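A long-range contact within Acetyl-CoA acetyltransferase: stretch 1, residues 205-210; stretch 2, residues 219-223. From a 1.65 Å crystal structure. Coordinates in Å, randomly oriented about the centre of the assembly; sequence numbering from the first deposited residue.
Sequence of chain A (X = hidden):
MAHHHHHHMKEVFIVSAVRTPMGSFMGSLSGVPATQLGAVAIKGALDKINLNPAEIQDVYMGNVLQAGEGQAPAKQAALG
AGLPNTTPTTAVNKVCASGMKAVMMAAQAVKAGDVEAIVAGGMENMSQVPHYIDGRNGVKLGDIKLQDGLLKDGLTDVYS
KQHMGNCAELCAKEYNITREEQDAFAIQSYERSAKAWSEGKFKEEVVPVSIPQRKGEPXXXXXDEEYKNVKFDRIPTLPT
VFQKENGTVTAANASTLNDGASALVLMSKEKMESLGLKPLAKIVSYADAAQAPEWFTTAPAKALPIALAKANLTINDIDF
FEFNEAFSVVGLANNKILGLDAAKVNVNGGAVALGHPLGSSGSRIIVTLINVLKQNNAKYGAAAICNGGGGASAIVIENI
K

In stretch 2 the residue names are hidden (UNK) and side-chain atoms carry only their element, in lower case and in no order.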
# COMPACT_ATOMS: atom_id res chain seq x y z
N GLU A 205 19.36 -1.94 -18.32
CA GLU A 205 18.36 -1.80 -17.26
C GLU A 205 18.48 -2.86 -16.17
O GLU A 205 17.94 -2.65 -15.07
CB GLU A 205 16.95 -1.83 -17.85
CG GLU A 205 16.46 -3.21 -18.31
CD GLU A 205 15.21 -3.13 -19.21
OE1 GLU A 205 14.21 -3.80 -18.91
OE2 GLU A 205 15.25 -2.39 -20.24
N VAL A 206 19.12 -3.99 -16.43
CA VAL A 206 19.12 -5.11 -15.49
C VAL A 206 20.30 -5.00 -14.54
O VAL A 206 21.45 -4.82 -14.96
CB VAL A 206 19.12 -6.46 -16.22
CG1 VAL A 206 19.33 -7.60 -15.22
CG2 VAL A 206 17.81 -6.65 -16.98
N VAL A 207 20.02 -5.07 -13.25
CA VAL A 207 21.05 -5.12 -12.22
C VAL A 207 21.06 -6.52 -11.62
O VAL A 207 19.99 -7.04 -11.27
CB VAL A 207 20.85 -4.04 -11.14
CG1 VAL A 207 21.08 -2.66 -11.76
CG2 VAL A 207 19.46 -4.11 -10.50
N PRO A 208 22.21 -7.15 -11.51
CA PRO A 208 22.25 -8.56 -11.09
C PRO A 208 22.00 -8.73 -9.60
O PRO A 208 22.18 -7.80 -8.80
CB PRO A 208 23.67 -8.99 -11.45
CG PRO A 208 24.47 -7.69 -11.31
CD PRO A 208 23.54 -6.63 -11.86
N VAL A 209 21.61 -9.95 -9.24
CA VAL A 209 21.39 -10.34 -7.85
C VAL A 209 22.46 -11.35 -7.48
O VAL A 209 22.60 -12.37 -8.15
CB VAL A 209 20.00 -10.96 -7.65
CG1 VAL A 209 19.81 -11.36 -6.19
CG2 VAL A 209 18.91 -10.01 -8.11
N SER A 210 23.19 -11.07 -6.40
CA SER A 210 24.16 -12.01 -5.87
C SER A 210 23.47 -12.89 -4.84
O SER A 210 22.82 -12.37 -3.92
CB SER A 210 25.34 -11.27 -5.25
OG SER A 210 26.28 -12.18 -4.70
N UNK A 219 26.30 -17.11 -6.26
CA UNK A 219 25.84 -17.19 -7.64
C UNK A 219 25.38 -15.81 -8.07
O UNK A 219 24.61 -15.17 -7.35
c UNK A 219 24.71 -18.22 -7.78
c UNK A 219 24.04 -18.11 -9.15
c UNK A 219 24.15 -20.70 -7.50
c UNK A 219 25.23 -19.64 -7.51
N UNK A 220 25.85 -15.35 -9.22
CA UNK A 220 25.40 -14.07 -9.78
C UNK A 220 24.28 -14.35 -10.77
O UNK A 220 24.52 -14.90 -11.85
c UNK A 220 27.46 -12.49 -8.21
c UNK A 220 26.07 -11.88 -10.83
c UNK A 220 27.75 -13.21 -9.50
c UNK A 220 26.55 -13.29 -10.44
N UNK A 221 23.06 -13.98 -10.41
CA UNK A 221 21.89 -14.13 -11.27
C UNK A 221 21.71 -12.84 -12.06
O UNK A 221 21.39 -11.80 -11.49
c UNK A 221 20.65 -14.46 -10.44
c UNK A 221 18.32 -13.87 -11.17
c UNK A 221 17.17 -14.11 -11.94
c UNK A 221 18.22 -16.05 -12.88
c UNK A 221 17.13 -15.20 -12.79
c UNK A 221 19.36 -15.81 -12.11
c UNK A 221 19.42 -14.71 -11.26
N UNK A 222 21.97 -12.88 -13.38
CA UNK A 222 22.06 -11.66 -14.17
C UNK A 222 21.12 -11.60 -15.37
O UNK A 222 21.08 -10.57 -16.05
c UNK A 222 23.49 -11.44 -14.65
N UNK A 223 20.36 -12.65 -15.64
CA UNK A 223 19.55 -12.70 -16.85
C UNK A 223 18.22 -13.37 -16.54
O UNK A 223 18.16 -14.34 -15.78
o UNK A 223 21.70 -14.14 -20.21
o UNK A 223 19.95 -14.23 -21.53
c UNK A 223 20.30 -13.46 -17.96
c UNK A 223 20.48 -13.98 -20.43
c UNK A 223 19.60 -13.43 -19.31

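Position 219 carries four side-chain carbons, forked at the first, with one arm two carbons long. The side chain leaves the backbone sideways and its end leads away from stretch 1, staying out of reach, so the position meets its neighbour through the main chain: its O lies 3.5 Å from CA of S210, a CA-H...O contact with an angle of 138° at the hydrogen. Four carbons fit leucine or isoleucine; the fork at the first, CB, rather than the second makes this I219. CG2 of I219 is 6.0 Å from O of V209.

Position 220 has the same make-up, four carbons forked at the first with one two-carbon arm, but here the end of the side chain comes nearer to stretch 1. The short arm packs against the ring of P208, and the tip of the long arm reaches the hydroxyl of S210. This is I220, with both chi angles in the m well; its CG2 is 3.8 Å from CB of P208 and its CD1 is 3.7 Å from OG of S210, the latter a simple van der Waals approach.

At position 221 one carbon leads to a ring of six carbons with no heteroatom. Its CB projects to the same face of the sheet as that of V209 and lies 3.7 Å from O of V209, while the ring leads away from stretch 1, so the side chain's approach is at its base. The backbone does the binding: N of V209 donates to O of position 221 at 2.9 Å, and N of position 221 donates to O of V209 at 2.8 Å, with N-H...O angles of 171° and 163°. The all-carbon ring identifies phenylalanine, F221.

Position 222 shows a single side-chain carbon. This CB makes an apolar contact with P208, 4.0 Å from CB of P208, while the main-chain O of position 222 lies against V206, 3.5 Å from CG1 of V206. The lone carbon makes this A222.

At position 223 the CA-to-CB bond points away from stretch 1 and no contact is made; three carbons in a row, the third bearing two oxygens, identify E223. Its OE2 is hydrogen-bonded elsewhere in the structure.

The two stretches run antiparallel and are held by the paired hydrogen bonds between V209 and F221, whose near-linear geometry marks a regular antiparallel pairing of V209 with F221. The next pair, S210 and I220, is not hydrogen-bonded, and its side chains occupy the other face of the sheet, where the isoleucine reaches the serine. Beyond the strand pairing, P208 extends the contact by packing against I220 and A222. Together the stretches bury 314 Å², a modest area organised around one backbone ring.

Stretch 2 219-223: IIFAE
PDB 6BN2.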